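Side-chain contacts in protein STN1 (Saccharomyces cerevisiae, PDB 3KEY), which regulates telomere length and protects chromosome ends, restraining telomerase loading through Cdc13, its C-terminal part here being two winged helix-turn-helix regions: residues Phe43-Gln46 / Gln47-Val50; Glu60-Ala63 / Phe64-Val68; Lys80-Thr83 / Ser84-Phe87; Phe139-Cys142 / Leu143-Lys147. All coordinates share one frame; numbering follows the deposited sequence.

Contact 1: Phe43-Gln46 / Gln47-Val50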
loop_
_atom_site.group_PDB
_atom_site.type_symbol
_atom_site.label_atom_id
_atom_site.label_comp_id
_atom_site.label_asym_id
_atom_site.label_seq_id
_atom_site.Cartn_x
_atom_site.Cartn_y
_atom_site.Cartn_z
ATOM N N PHE A 43 -14.201 9.972 11.612
ATOM C CA PHE A 43 -13.265 11.085 11.559
ATOM C C PHE A 43 -13.874 12.189 10.692
ATOM O O PHE A 43 -13.809 13.372 11.043
ATOM C CB PHE A 43 -11.915 10.651 10.973
ATOM C CG PHE A 43 -10.976 11.804 10.684
ATOM C CD1 PHE A 43 -10.786 12.258 9.376
ATOM C CD2 PHE A 43 -10.312 12.456 11.719
ATOM C CE1 PHE A 43 -9.947 13.348 9.107
ATOM C CE2 PHE A 43 -9.471 13.547 11.463
ATOM C CZ PHE A 43 -9.290 13.993 10.152
ATOM N N LEU A 44 -14.478 11.806 9.566
ATOM C CA LEU A 44 -15.090 12.792 8.673
ATOM C C LEU A 44 -16.247 13.523 9.361
ATOM O O LEU A 44 -16.465 14.714 9.125
ATOM C CB LEU A 44 -15.588 12.128 7.373
ATOM C CG LEU A 44 -14.528 11.506 6.449
ATOM C CD1 LEU A 44 -15.197 11.013 5.170
ATOM C CD2 LEU A 44 -13.449 12.534 6.118
ATOM N N PHE A 45 -16.990 12.816 10.210
ATOM C CA PHE A 45 -18.093 13.450 10.926
ATOM C C PHE A 45 -17.571 14.601 11.790
ATOM O O PHE A 45 -18.152 15.690 11.807
ATOM C CB PHE A 45 -18.815 12.437 11.819
ATOM C CG PHE A 45 -19.949 13.032 12.614
ATOM C CD1 PHE A 45 -21.202 13.203 12.041
ATOM C CD2 PHE A 45 -19.750 13.451 13.924
ATOM C CE1 PHE A 45 -22.247 13.786 12.767
ATOM C CE2 PHE A 45 -20.782 14.033 14.656
ATOM C CZ PHE A 45 -22.034 14.200 14.074
ATOM N N GLN A 46 -16.470 14.362 12.500
ATOM C CA GLN A 46 -15.883 15.382 13.365
ATOM C C GLN A 46 -15.359 16.565 12.575
ATOM O O GLN A 46 -15.404 17.699 13.051
ATOM C CB GLN A 46 -14.716 14.818 14.183
ATOM C CG GLN A 46 -15.002 13.510 14.887
ATOM C CD GLN A 46 -14.201 13.353 16.173
ATOM O OE1 GLN A 46 -13.057 13.808 16.269
ATOM N NE2 GLN A 46 -14.798 12.695 17.166
ATOM N N GLN A 47 -14.860 16.295 11.369
ATOM C CA GLN A 47 -14.295 17.333 10.512
ATOM C C GLN A 47 -15.309 18.194 9.762
ATOM O O GLN A 47 -14.931 19.184 9.132
ATOM C CB GLN A 47 -13.325 16.706 9.508
ATOM C CG GLN A 47 -12.155 16.002 10.161
ATOM C CD GLN A 47 -11.378 16.913 11.095
ATOM O OE1 GLN A 47 -11.275 16.649 12.295
ATOM N NE2 GLN A 47 -10.830 17.992 10.552
ATOM N N GLN A 48 -16.586 17.827 9.816
ATOM C CA GLN A 48 -17.606 18.616 9.130
ATOM C C GLN A 48 -17.629 20.040 9.665
ATOM O O GLN A 48 -17.596 20.263 10.877
ATOM C CB GLN A 48 -18.990 17.996 9.313
ATOM C CG GLN A 48 -19.204 16.714 8.559
ATOM C CD GLN A 48 -20.535 16.088 8.892
ATOM O OE1 GLN A 48 -20.773 15.679 10.032
ATOM N NE2 GLN A 48 -21.418 16.017 7.905
ATOM N N ASN A 49 -17.693 21.003 8.758
ATOM C CA ASN A 49 -17.721 22.398 9.160
ATOM C C ASN A 49 -19.037 22.742 9.848
ATOM O O ASN A 49 -20.028 22.018 9.723
ATOM C CB ASN A 49 -17.511 23.303 7.943
ATOM C CG ASN A 49 -16.171 23.063 7.265
ATOM O OD1 ASN A 49 -15.144 22.915 7.930
ATOM N ND2 ASN A 49 -16.173 23.037 5.933
ATOM N N VAL A 50 -19.032 23.841 10.595
ATOM C CA VAL A 50 -20.229 24.290 11.292
ATOM C C VAL A 50 -21.356 24.456 10.281
ATOM O O VAL A 50 -21.147 24.968 9.182
ATOM C CB VAL A 50 -19.973 25.626 12.023
ATOM C CG1 VAL A 50 -19.075 26.516 11.180
ATOM C CG2 VAL A 50 -21.297 26.330 12.309
#

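Contact 2: Glu60-Ala63 / Phe64-Val68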
loop_
_atom_site.group_PDB
_atom_site.type_symbol
_atom_site.label_atom_id
_atom_site.label_comp_id
_atom_site.label_asym_id
_atom_site.label_seq_id
_atom_site.Cartn_x
_atom_site.Cartn_y
_atom_site.Cartn_z
ATOM N N GLU A 60 -19.724 7.663 5.170
ATOM C CA GLU A 60 -19.040 6.394 4.910
ATOM C C GLU A 60 -18.722 6.230 3.420
ATOM O O GLU A 60 -17.627 5.797 3.044
ATOM C CB GLU A 60 -19.897 5.207 5.369
ATOM C CG GLU A 60 -20.048 5.072 6.881
ATOM C CD GLU A 60 -20.899 3.879 7.271
ATOM O OE1 GLU A 60 -22.027 3.766 6.752
ATOM O OE2 GLU A 60 -20.447 3.053 8.095
ATOM N N LYS A 61 -19.685 6.568 2.569
ATOM C CA LYS A 61 -19.472 6.461 1.136
ATOM C C LYS A 61 -18.392 7.447 0.696
ATOM O O LYS A 61 -17.613 7.157 -0.208
ATOM C CB LYS A 61 -20.792 6.683 0.399
ATOM C CG LYS A 61 -21.727 5.496 0.587
ATOM C CD LYS A 61 -23.107 5.708 0.006
ATOM C CE LYS A 61 -23.944 4.439 0.185
ATOM N NZ LYS A 61 -25.324 4.597 -0.355
ATOM N N GLU A 62 -18.325 8.597 1.362
ATOM C CA GLU A 62 -17.304 9.593 1.051
ATOM C C GLU A 62 -15.933 9.100 1.545
ATOM O O GLU A 62 -14.902 9.348 0.906
ATOM C CB GLU A 62 -17.657 10.928 1.712
ATOM C CG GLU A 62 -16.573 11.983 1.617
ATOM C CD GLU A 62 -17.015 13.335 2.174
ATOM O OE1 GLU A 62 -16.144 14.217 2.342
ATOM O OE2 GLU A 62 -18.228 13.518 2.434
ATOM N N ALA A 63 -15.926 8.397 2.675
ATOM C CA ALA A 63 -14.683 7.869 3.234
ATOM C C ALA A 63 -14.119 6.796 2.311
ATOM O O ALA A 63 -12.919 6.764 2.036
ATOM C CB ALA A 63 -14.930 7.275 4.629
ATOM N N PHE A 64 -15.002 5.913 1.851
ATOM C CA PHE A 64 -14.630 4.821 0.967
ATOM C C PHE A 64 -14.041 5.360 -0.336
ATOM O O PHE A 64 -13.038 4.852 -0.827
ATOM C CB PHE A 64 -15.860 3.967 0.677
ATOM C CG PHE A 64 -15.622 2.870 -0.315
ATOM C CD1 PHE A 64 -14.738 1.836 -0.032
ATOM C CD2 PHE A 64 -16.301 2.859 -1.529
ATOM C CE1 PHE A 64 -14.537 0.805 -0.943
ATOM C CE2 PHE A 64 -16.105 1.829 -2.448
ATOM C CZ PHE A 64 -15.219 0.799 -2.151
ATOM N N ARG A 65 -14.669 6.395 -0.883
ATOM C CA ARG A 65 -14.197 7.003 -2.117
ATOM C C ARG A 65 -12.832 7.648 -1.908
ATOM O O ARG A 65 -11.969 7.580 -2.784
ATOM C CB ARG A 65 -15.190 8.059 -2.593
ATOM C CG ARG A 65 -14.731 8.844 -3.821
ATOM C CD ARG A 65 -14.968 10.336 -3.616
ATOM N NE ARG A 65 -16.356 10.616 -3.246
ATOM C CZ ARG A 65 -16.758 11.711 -2.606
ATOM N NH1 ARG A 65 -15.876 12.645 -2.259
ATOM N NH2 ARG A 65 -18.041 11.867 -2.295
ATOM N N ASP A 66 -12.637 8.281 -0.753
ATOM C CA ASP A 66 -11.362 8.929 -0.458
ATOM C C ASP A 66 -10.246 7.889 -0.382
ATOM O O ASP A 66 -9.163 8.087 -0.933
ATOM C CB ASP A 66 -11.430 9.710 0.863
ATOM C CG ASP A 66 -12.301 10.956 0.767
ATOM O OD1 ASP A 66 -12.471 11.643 1.800
ATOM O OD2 ASP A 66 -12.813 11.255 -0.337
ATOM N N LEU A 67 -10.515 6.782 0.297
ATOM C CA LEU A 67 -9.524 5.722 0.422
ATOM C C LEU A 67 -9.154 5.120 -0.934
ATOM O O LEU A 67 -7.971 5.020 -1.256
ATOM C CB LEU A 67 -10.031 4.621 1.356
ATOM C CG LEU A 67 -10.170 5.055 2.816
ATOM C CD1 LEU A 67 -10.852 3.957 3.615
ATOM C CD2 LEU A 67 -8.786 5.383 3.394
ATOM N N VAL A 68 -10.148 4.727 -1.730
ATOM C CA VAL A 68 -9.839 4.143 -3.030
ATOM C C VAL A 68 -9.108 5.145 -3.906
ATOM O O VAL A 68 -8.153 4.788 -4.596
ATOM C CB VAL A 68 -11.098 3.652 -3.790
ATOM C CG1 VAL A 68 -11.763 2.515 -3.022
ATOM C CG2 VAL A 68 -12.059 4.805 -4.010
#

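Contact 3: Lys80-Thr83 / Ser84-Phe87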
loop_
_atom_site.group_PDB
_atom_site.type_symbol
_atom_site.label_atom_id
_atom_site.label_comp_id
_atom_site.label_asym_id
_atom_site.label_seq_id
_atom_site.Cartn_x
_atom_site.Cartn_y
_atom_site.Cartn_z
ATOM N N LYS A 80 -9.527 -0.386 -13.876
ATOM C CA LYS A 80 -9.431 -1.007 -15.182
ATOM C C LYS A 80 -10.622 -0.688 -16.088
ATOM O O LYS A 80 -10.505 -0.679 -17.317
ATOM C CB LYS A 80 -9.280 -2.518 -15.081
ATOM C CG LYS A 80 -10.544 -3.236 -14.717
ATOM C CD LYS A 80 -10.621 -4.523 -15.484
ATOM C CE LYS A 80 -9.436 -5.371 -15.094
ATOM N NZ LYS A 80 -9.377 -6.566 -15.929
ATOM N N ASP A 81 -11.778 -0.435 -15.487
ATOM C CA ASP A 81 -12.973 -0.104 -16.267
ATOM C C ASP A 81 -13.835 0.917 -15.537
ATOM O O ASP A 81 -14.474 0.615 -14.528
ATOM C CB ASP A 81 -13.800 -1.355 -16.574
ATOM C CG ASP A 81 -14.890 -1.080 -17.602
ATOM O OD1 ASP A 81 -14.539 -0.758 -18.760
ATOM O OD2 ASP A 81 -16.088 -1.157 -17.255
ATOM N N LYS A 82 -13.844 2.134 -16.065
ATOM C CA LYS A 82 -14.602 3.230 -15.481
ATOM C C LYS A 82 -16.113 2.983 -15.474
ATOM O O LYS A 82 -16.775 3.145 -14.444
ATOM C CB LYS A 82 -14.276 4.519 -16.247
ATOM C CG LYS A 82 -15.260 5.658 -16.069
ATOM C CD LYS A 82 -14.856 6.587 -14.946
ATOM C CE LYS A 82 -15.396 6.149 -13.610
ATOM N NZ LYS A 82 -15.653 7.353 -12.755
ATOM N N THR A 83 -16.659 2.582 -16.617
ATOM C CA THR A 83 -18.099 2.356 -16.692
ATOM C C THR A 83 -18.653 1.410 -15.621
ATOM O O THR A 83 -19.713 1.681 -15.060
ATOM C CB THR A 83 -18.548 1.878 -18.109
ATOM O OG1 THR A 83 -19.716 1.051 -17.985
ATOM C CG2 THR A 83 -17.451 1.135 -18.813
ATOM N N SER A 84 -17.949 0.320 -15.321
ATOM C CA SER A 84 -18.418 -0.608 -14.294
ATOM C C SER A 84 -17.716 -0.354 -12.949
ATOM O O SER A 84 -18.014 -1.009 -11.949
ATOM C CB SER A 84 -18.180 -2.059 -14.729
ATOM O OG SER A 84 -16.796 -2.372 -14.750
ATOM N N GLU A 85 -16.796 0.608 -12.927
ATOM C CA GLU A 85 -16.047 0.933 -11.712
ATOM C C GLU A 85 -15.361 -0.327 -11.178
ATOM O O GLU A 85 -15.535 -0.708 -10.019
ATOM C CB GLU A 85 -16.978 1.510 -10.635
ATOM C CG GLU A 85 -17.667 2.825 -11.010
ATOM C CD GLU A 85 -16.698 3.997 -11.136
ATOM O OE1 GLU A 85 -17.165 5.136 -11.370
ATOM O OE2 GLU A 85 -15.472 3.786 -11.000
ATOM N N THR A 86 -14.588 -0.979 -12.041
ATOM C CA THR A 86 -13.866 -2.182 -11.656
ATOM C C THR A 86 -12.393 -1.839 -11.495
ATOM O O THR A 86 -11.790 -1.201 -12.363
ATOM C CB THR A 86 -14.027 -3.291 -12.713
ATOM O OG1 THR A 86 -15.417 -3.584 -12.871
ATOM C CG2 THR A 86 -13.300 -4.555 -12.284
ATOM N N PHE A 87 -11.816 -2.258 -10.373
ATOM C CA PHE A 87 -10.410 -1.975 -10.102
ATOM C C PHE A 87 -9.504 -3.133 -10.468
ATOM O O PHE A 87 -9.860 -4.298 -10.304
ATOM C CB PHE A 87 -10.202 -1.622 -8.622
ATOM C CG PHE A 87 -10.991 -0.432 -8.175
ATOM C CD1 PHE A 87 -12.211 -0.594 -7.524
ATOM C CD2 PHE A 87 -10.538 0.855 -8.445
ATOM C CE1 PHE A 87 -12.971 0.507 -7.153
ATOM C CE2 PHE A 87 -11.292 1.966 -8.078
ATOM C CZ PHE A 87 -12.511 1.793 -7.431
#

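Contact 4: Phe139-Cys142 / Leu143-Lys147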
loop_
_atom_site.group_PDB
_atom_site.type_symbol
_atom_site.label_atom_id
_atom_site.label_comp_id
_atom_site.label_asym_id
_atom_site.label_seq_id
_atom_site.Cartn_x
_atom_site.Cartn_y
_atom_site.Cartn_z
ATOM N N PHE A 139 7.120 -1.153 0.289
ATOM C CA PHE A 139 8.340 -1.641 0.928
ATOM C C PHE A 139 8.233 -1.678 2.454
ATOM O O PHE A 139 8.739 -2.609 3.082
ATOM C CB PHE A 139 9.565 -0.823 0.482
ATOM C CG PHE A 139 10.174 -1.314 -0.815
ATOM C CD1 PHE A 139 9.657 -0.908 -2.042
ATOM C CD2 PHE A 139 11.223 -2.234 -0.801
ATOM C CE1 PHE A 139 10.173 -1.412 -3.241
ATOM C CE2 PHE A 139 11.750 -2.746 -1.988
ATOM C CZ PHE A 139 11.224 -2.336 -3.214
ATOM N N LYS A 140 7.566 -0.689 3.053
ATOM C CA LYS A 140 7.394 -0.695 4.505
ATOM C C LYS A 140 6.659 -1.968 4.950
ATOM O O LYS A 140 7.077 -2.641 5.899
ATOM C CB LYS A 140 6.616 0.544 4.971
ATOM C CG LYS A 140 7.468 1.807 5.082
ATOM C CD LYS A 140 6.662 3.005 5.582
ATOM C CE LYS A 140 7.570 4.213 5.840
ATOM N NZ LYS A 140 6.784 5.406 6.292
ATOM N N GLU A 141 5.565 -2.295 4.264
ATOM C CA GLU A 141 4.793 -3.490 4.589
ATOM C C GLU A 141 5.604 -4.780 4.408
ATOM O O GLU A 141 5.552 -5.678 5.249
ATOM C CB GLU A 141 3.533 -3.566 3.730
ATOM C CG GLU A 141 2.268 -3.266 4.487
ATOM C CD GLU A 141 2.233 -3.954 5.848
ATOM O OE1 GLU A 141 2.308 -5.211 5.924
ATOM O OE2 GLU A 141 2.137 -3.228 6.846
ATOM N N CYS A 142 6.335 -4.882 3.304
ATOM C CA CYS A 142 7.153 -6.066 3.067
ATOM C C CYS A 142 8.253 -6.181 4.118
ATOM O O CYS A 142 8.496 -7.261 4.651
ATOM C CB CYS A 142 7.777 -6.018 1.675
ATOM S SG CYS A 142 6.565 -6.171 0.363
ATOM N N LEU A 143 8.914 -5.068 4.419
ATOM C CA LEU A 143 9.984 -5.084 5.412
ATOM C C LEU A 143 9.437 -5.464 6.781
ATOM O O LEU A 143 10.084 -6.189 7.538
ATOM C CB LEU A 143 10.689 -3.719 5.455
ATOM C CG LEU A 143 11.605 -3.484 4.242
ATOM C CD1 LEU A 143 12.031 -2.025 4.130
ATOM C CD2 LEU A 143 12.832 -4.394 4.376
ATOM N N LYS A 144 8.236 -4.986 7.086
ATOM C CA LYS A 144 7.586 -5.292 8.359
ATOM C C LYS A 144 7.381 -6.813 8.443
ATOM O O LYS A 144 7.679 -7.440 9.465
ATOM C CB LYS A 144 6.246 -4.550 8.427
ATOM C CG LYS A 144 5.474 -4.659 9.733
ATOM C CD LYS A 144 4.259 -3.705 9.712
ATOM C CE LYS A 144 3.381 -3.867 10.957
ATOM N NZ LYS A 144 2.259 -2.872 11.039
ATOM N N ARG A 145 6.898 -7.406 7.354
ATOM C CA ARG A 145 6.674 -8.853 7.314
ATOM C C ARG A 145 7.983 -9.632 7.355
ATOM O O ARG A 145 8.069 -10.671 8.006
ATOM C CB ARG A 145 5.916 -9.251 6.046
ATOM C CG ARG A 145 4.528 -8.671 5.953
ATOM C CD ARG A 145 3.862 -9.054 4.640
ATOM N NE ARG A 145 2.463 -8.644 4.617
ATOM C CZ ARG A 145 1.614 -8.950 3.646
ATOM N NH1 ARG A 145 2.022 -9.669 2.609
ATOM N NH2 ARG A 145 0.352 -8.551 3.724
ATOM N N THR A 146 8.993 -9.130 6.652
ATOM C CA THR A 146 10.290 -9.794 6.604
ATOM C C THR A 146 10.928 -9.875 7.990
ATOM O O THR A 146 11.457 -10.925 8.380
ATOM C CB THR A 146 11.251 -9.074 5.634
ATOM O OG1 THR A 146 10.716 -9.138 4.306
ATOM C CG2 THR A 146 12.628 -9.732 5.644
ATOM N N LYS A 147 10.875 -8.777 8.736
ATOM C CA LYS A 147 11.446 -8.770 10.079
ATOM C C LYS A 147 10.727 -9.788 10.972
ATOM O O LYS A 147 11.357 -10.453 11.798
ATOM C CB LYS A 147 11.352 -7.376 10.704
ATOM C CG LYS A 147 11.890 -7.319 12.127
ATOM C CD LYS A 147 11.972 -5.892 12.646
ATOM C CE LYS A 147 12.574 -5.856 14.048
ATOM N NZ LYS A 147 12.742 -4.462 14.546
HETATM O O HOH W 1 0.596 -3.697 8.819
#

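Contact 1: Phe43-Gln46 / Gln47-Val50
One face of the F43 ring is met by the aliphatic part of Q47: CG of Q47 stands 3.7 Å from the ring centroid and 21° off the ring normal, a CH-pi contact displaced toward the rim. CZ of F43 is the ring atom nearest to it, 3.5 Å from Q47 CG. The Q47 amide plane lies within 8° of the ring plane, so the carboxamide continues over the CE2-CZ side almost flat. Two torsions bring this about: F43 swings its ring opposite its own N (chi1 171°), toward the following turn, and Q47 bends at chi2 back over it. In the backbone, N of Q47 donates to O of F43 at 3.1 Å, which ties the same two residues a second time. One residue on, N of Q48 makes a weak bond of 3.3 Å to O of F45. The extended Q48 chain runs back along the helix, its CG 3.4 Å from O of L44, and it also touches L59 and M53, as the F45 side chain does. With an alanine here, the aliphatic cover over the L44 carbonyl is likely to be lost, and L59 and M53 would lose a packing partner. The arrangement belongs to the last turn of helix 31-47, in the first winged helix-turn-helix region, and the start of the loop leading to helix 56-73.

Contact 2: Glu60-Ala63 / Phe64-Val68
R65 folds back along its helix onto E62. Its CB rests 3.5 Å from O of K61, the same carbonyl that accepts the R65 backbone N-H. Bends at chi2 and chi3 (-134° and -53°) then turn CG, CD and NE toward the preceding turn. At the tip, NH1 comes to 4.0 Å from CG of E62 and NH2 approaches CB of E62, so the guanidinium lays one face over the aliphatic stem of the glutamate. The two charged planes are nearly parallel, 8° apart, but OE1 of E62 stays 4.9 Å from NH1 of R65; proximity of charge, not a salt bridge, joins them. D66 supplies a long ion pair, OD2 to NH1 of R65 at 3.9 Å, with the oxygen well out of the guanidinium plane. Since OE1 of E62 is also 4.5 Å from OD1 of D66, the arginine probably eases the repulsion between two acids one turn apart. Four i+4 backbone bonds cross between 60-63 and 64-68, that from F64 N to E60 O measuring 2.9 Å. The other flank of helix 56-73 is buried: L67 packs on helices 6-16 and 31-47, F64 meets Y28 of helix 24-28 edge to face, and E60 reaches helix 31-47, where R34 forms a salt bridge with its carboxylate and T38 a hydrogen bond.

Contact 3: Lys80-Thr83 / Ser84-Phe87
A beta hairpin between strands 78-81 and 86-88, in the position of the wing of the first winged helix-turn-helix region, turns here through K82-E85. D81 and T86 form an antiparallel hydrogen-bonded pair: N of D81 donates to O of T86 at 3.2 Å, and N of T86 returns a bond to O of D81 at 3.0 Å. The K80 N-H makes a weak bond of 2.8 Å to the same T86 carbonyl, giving a classic bulge, while E85 and T86 together opposite D81 make a G1 bulge; E85 has positive phi (55°). Within the turn, N of E85 donates to O of K82 at 3.0 Å. The D81 carboxylate reaches across: its OD2 accepts OG of S84 at 2.9 Å on the anti lone pair and N of S84 at 3.1 Å from above the carboxylate plane. S84 keeps OG between its backbone N and carbonyl carbon (chi1 69°), where it also receives the T86 hydroxyl at 2.6 Å. With an alanine here in place of D81, the S84 N-H and OG would probably be left without their shared acceptor. K82 and E85 run alongside one another, NZ of K82 meeting OE1 of E85 at 3.0 Å in a salt bridge whose hydrogen bond is weak. The chemistry implies a side-chain clamp of two bonds at OD2 added to the backbone ones, with hydrogen bonds running from T86 OG1 through S84 OG to D81 OD2.

Contact 4: Phe139-Cys142 / Leu143-Lys147
Backbone bonds from each residue to the one four places earlier run unbroken through 139-147, within helix 132-149 of the second winged helix-turn-helix region. N of L143 donates to O of F139 at 2.8 Å and 164°, and N of R145 to O of E141 at 3.0 Å. E141 carries the side-chain contact. Bent at chi2, its chain brings the carboxylate between two basic neighbours. OE2 lies 3.6 Å from CD of K144, the two side chains running alongside, and one water joins the charged ends: it donates to OE2 of E141 and accepts from NZ of K144 at 2.9 Å. On the other branch, OE1 forms a long salt bridge of 3.7 Å to NE of R145, with the carboxylate and guanidinium planes 75° apart. E141 and R145 also pack on helix 6-16, whereas F139 and L143 face strands 154-161 and 173-180, and C142 faces helix 90-108. O of C142 takes two donors from T146, one turn further on: its backbone N, and its hydroxyl OG1 at 2.9 Å, from 46° above the carbonyl plane.

How the contacts relate
Contacts 1, 2 and 3 follow one another along the first winged helix-turn-helix region, and contact 4 lies in the second. Contacts 1 and 2 touch directly although their centres are 14 Å apart: CD1 of L44 packs 3.7 Å from N of A63 and 3.9 Å from CG of E62, so helix 31-47 meets helix 56-73 where these two contacts adjoin. Contact 3 comes within about 4 Å of contact 2 at nearest atoms, without touching, their centres 16 Å apart. Contact 4 sits 26 Å from contact 2 and 30 Å from contact 3, centre to centre, across the chain's centre from both; its E141 and R145 nevertheless pack on helix 6-16, which L67 of contact 2 also touches.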